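Local coordinates for CCHC-type domain-containing protein (Trypanosoma brucei brucei, PDB 7C43) that probably trims RNA from its 3' end as a metal-dependent exonuclease of the RNase D type, and carries zinc knuckles that bind nucleotides, at residues A[38-43]-A[96-101]. Sequence-based numbering, arbitrary orientation.
Sequences IALDIE and IRKLFF. With MN (manganese (II) ion), chain D; MN (manganese (II) ion), chain E; AMP (adenosine monophosphate), chain F.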
loop_
_atom_site.group_PDB
_atom_site.type_symbol
_atom_site.label_atom_id
_atom_site.label_comp_id
_atom_site.label_asym_id
_atom_site.label_seq_id
_atom_site.Cartn_x
_atom_site.Cartn_y
_atom_site.Cartn_z
ATOM N N ILE A 38 -7.526 -10.110 -1.648
ATOM C CA ILE A 38 -7.673 -9.556 -2.971
ATOM C C ILE A 38 -7.074 -8.171 -2.926
ATOM O O ILE A 38 -7.545 -7.321 -2.181
ATOM C CB ILE A 38 -9.142 -9.455 -3.391
ATOM C CG1 ILE A 38 -9.818 -10.841 -3.338
ATOM C CG2 ILE A 38 -9.242 -8.834 -4.795
ATOM C CD1 ILE A 38 -11.304 -10.845 -3.663
ATOM N N ALA A 39 -6.043 -7.929 -3.730
ATOM C CA ALA A 39 -5.521 -6.575 -3.869
ATOM C C ALA A 39 -6.375 -5.818 -4.877
ATOM O O ALA A 39 -6.604 -6.308 -5.983
ATOM C CB ALA A 39 -4.069 -6.598 -4.295
ATOM N N LEU A 40 -6.830 -4.624 -4.482
ATOM C CA LEU A 40 -7.653 -3.757 -5.317
ATOM C C LEU A 40 -7.010 -2.421 -5.615
ATOM O O LEU A 40 -6.156 -1.948 -4.880
ATOM C CB LEU A 40 -8.991 -3.497 -4.665
ATOM C CG LEU A 40 -9.839 -4.745 -4.468
ATOM C CD1 LEU A 40 -11.049 -4.384 -3.616
ATOM C CD2 LEU A 40 -10.251 -5.344 -5.807
ATOM N N ASP A 41 -7.431 -1.834 -6.724
ATOM C CA ASP A 41 -7.058 -0.497 -7.068
ATOM C C ASP A 41 -8.092 0.033 -8.040
ATOM O O ASP A 41 -8.825 -0.755 -8.622
ATOM C CB ASP A 41 -5.670 -0.492 -7.707
ATOM C CG ASP A 41 -5.046 0.897 -7.761
ATOM O OD1 ASP A 41 -5.434 1.774 -6.961
ATOM O OD2 ASP A 41 -4.147 1.084 -8.596
ATOM N N ILE A 42 -8.126 1.366 -8.204
ATOM C CA ILE A 42 -8.977 2.052 -9.194
ATOM C C ILE A 42 -8.168 2.953 -10.124
ATOM O O ILE A 42 -7.332 3.697 -9.660
ATOM C CB ILE A 42 -10.037 2.902 -8.466
ATOM C CG1 ILE A 42 -10.906 1.996 -7.580
ATOM C CG2 ILE A 42 -10.869 3.690 -9.455
ATOM C CD1 ILE A 42 -12.022 2.716 -6.829
ATOM N N GLU A 43 -8.430 2.886 -11.427
ATOM C CA GLU A 43 -7.982 3.887 -12.362
ATOM C C GLU A 43 -9.209 4.681 -12.708
ATOM O O GLU A 43 -10.182 4.113 -13.183
ATOM C CB GLU A 43 -7.467 3.317 -13.705
ATOM C CG GLU A 43 -6.048 2.794 -13.838
ATOM C CD GLU A 43 -4.997 3.485 -13.002
ATOM O OE1 GLU A 43 -4.197 2.758 -12.374
ATOM O OE2 GLU A 43 -4.957 4.728 -12.955
ATOM N N ILE A 96 -13.097 -12.060 3.307
ATOM C CA ILE A 96 -12.122 -11.873 2.257
ATOM C C ILE A 96 -11.389 -10.528 2.429
ATOM O O ILE A 96 -11.968 -9.456 2.351
ATOM C CB ILE A 96 -12.792 -11.968 0.881
ATOM C CG1 ILE A 96 -13.537 -13.306 0.748
ATOM C CG2 ILE A 96 -11.748 -11.829 -0.208
ATOM C CD1 ILE A 96 -14.151 -13.563 -0.629
ATOM N N ARG A 97 -10.093 -10.594 2.657
ATOM C CA ARG A 97 -9.335 -9.392 2.896
ATOM C C ARG A 97 -9.172 -8.576 1.594
ATOM O O ARG A 97 -8.741 -9.109 0.590
ATOM C CB ARG A 97 -7.989 -9.732 3.504
ATOM C CG ARG A 97 -7.255 -8.470 3.923
ATOM C CD ARG A 97 -5.856 -8.728 4.426
ATOM N NE ARG A 97 -5.892 -9.116 5.835
ATOM C CZ ARG A 97 -5.706 -10.342 6.316
ATOM N NH1 ARG A 97 -5.453 -11.377 5.511
ATOM N NH2 ARG A 97 -5.777 -10.525 7.624
ATOM N N LYS A 98 -9.546 -7.301 1.614
ATOM C CA LYS A 98 -9.311 -6.411 0.482
ATOM C C LYS A 98 -8.055 -5.627 0.788
ATOM O O LYS A 98 -8.023 -4.944 1.796
ATOM C CB LYS A 98 -10.471 -5.430 0.268
ATOM C CG LYS A 98 -11.857 -6.038 0.392
ATOM C CD LYS A 98 -12.023 -7.287 -0.447
ATOM C CE LYS A 98 -13.410 -7.877 -0.273
ATOM N NZ LYS A 98 -13.919 -8.032 1.116
ATOM N N LEU A 99 -7.042 -5.717 -0.061
ATOM C CA LEU A 99 -5.797 -5.010 0.182
ATOM C C LEU A 99 -5.740 -3.769 -0.667
ATOM O O LEU A 99 -5.908 -3.847 -1.870
ATOM C CB LEU A 99 -4.604 -5.905 -0.138
ATOM C CG LEU A 99 -4.535 -7.244 0.595
ATOM C CD1 LEU A 99 -3.715 -8.252 -0.201
ATOM C CD2 LEU A 99 -3.968 -7.071 1.995
ATOM N N PHE A 100 -5.471 -2.632 -0.036
ATOM C CA PHE A 100 -5.288 -1.360 -0.735
ATOM C C PHE A 100 -3.949 -0.738 -0.397
ATOM O O PHE A 100 -3.394 -0.980 0.678
ATOM C CB PHE A 100 -6.374 -0.344 -0.315
ATOM C CG PHE A 100 -7.732 -0.626 -0.880
ATOM C CD1 PHE A 100 -8.595 -1.477 -0.231
ATOM C CD2 PHE A 100 -8.162 -0.032 -2.056
ATOM C CE1 PHE A 100 -9.857 -1.749 -0.745
ATOM C CE2 PHE A 100 -9.426 -0.309 -2.579
ATOM C CZ PHE A 100 -10.267 -1.169 -1.916
ATOM N N PHE A 101 -3.468 0.126 -1.288
ATOM C CA PHE A 101 -2.415 1.096 -0.935
ATOM C C PHE A 101 -2.939 2.549 -1.001
ATOM O O PHE A 101 -3.071 3.135 -2.074
ATOM C CB PHE A 101 -1.183 0.897 -1.817
ATOM C CG PHE A 101 0.053 1.575 -1.290
ATOM C CD1 PHE A 101 0.361 2.889 -1.660
ATOM C CD2 PHE A 101 0.928 0.899 -0.435
ATOM C CE1 PHE A 101 1.520 3.516 -1.184
ATOM C CE2 PHE A 101 2.082 1.528 0.045
ATOM C CZ PHE A 101 2.376 2.839 -0.319
HETATM MN MN MN D . -3.061 2.651 -9.946
HETATM MN MN MN E . -4.537 3.644 -6.425
HETATM P P AMP F . -3.045 5.359 -8.338
HETATM O O1P AMP F . -3.701 4.018 -8.319
HETATM O O2P AMP F . -1.713 5.122 -8.964
HETATM O O3P AMP F . -3.112 5.939 -6.973
HETATM O "O5'" AMP F . -3.913 6.299 -9.305
HETATM C "C5'" AMP F . -5.323 6.512 -9.061
HETATM C "C4'" AMP F . -5.962 7.565 -9.953
HETATM O "O4'" AMP F . -5.626 8.900 -9.485
HETATM C "C3'" AMP F . -5.636 7.588 -11.443
HETATM O "O3'" AMP F . -6.372 6.643 -12.207
HETATM C "C2'" AMP F . -6.020 9.017 -11.807
HETATM O "O2'" AMP F . -7.402 9.296 -11.945
HETATM C "C1'" AMP F . -5.490 9.774 -10.591
HETATM N N9 AMP F . -4.076 10.103 -10.733
HETATM C C8 AMP F . -2.998 9.301 -10.445
HETATM N N7 AMP F . -1.841 9.860 -10.698
HETATM C C5 AMP F . -2.177 11.115 -11.186
HETATM C C6 AMP F . -1.397 12.196 -11.630
HETATM N N6 AMP F . -0.064 12.181 -11.653
HETATM N N1 AMP F . -2.042 13.305 -12.054
HETATM C C2 AMP F . -3.382 13.318 -12.029
HETATM N N3 AMP F . -4.225 12.362 -11.638
HETATM C C4 AMP F . -3.551 11.275 -11.220
HETATM O O HOH W 1 -4.925 0.432 -3.652
HETATM O O HOH W 2 -6.501 4.285 -7.055
HETATM O O HOH W 3 -5.203 3.714 -4.417
#
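Ile38 pairs in parallel with Lys98, and Ala39 with Leu99, through three backbone hydrogen bonds: Ile38 N to Arg97 O (2.7 Å), Leu99 N to Ile38 O (2.7 Å) and Leu40 N to Leu99 O (2.9 Å). Past Leu40 the strands part, and a water spans the gap, donating to Leu40 O and accepting from Phe101 N. Among the apolar contacts, Leu40 lays CB over a face of the Phe100 ring as a CH-pi contact, while its CD1 meets Phe100 CZ at 3.7 Å. On the same face of the sheet, branched Ile38 and Ile96 fill buried space; chi1 near -58° swings the Ile38 CG1 arm beside its backbone N, bringing CD1 onto Ile96 CG2 (3.6 Å). Ala39, small enough for Ile195 of helix 182-202 to pack close, shares the other face with Leu99. These are neighbouring strands in the mixed sheet of the DEDD exonuclease (RNase H-like) fold, and strand 37-44 carries active-site acids. Asp41, with two carboxylate oxygens, bridges two manganese ions, OD1 to one (2.1 Å) and OD2 to the other, both also bound by AMP O1P. The long, flexible Lys98 folds back, its NZ donating to the buried Ile96 O (2.7 Å) and to the carbonyls of Asp93 and Glu119.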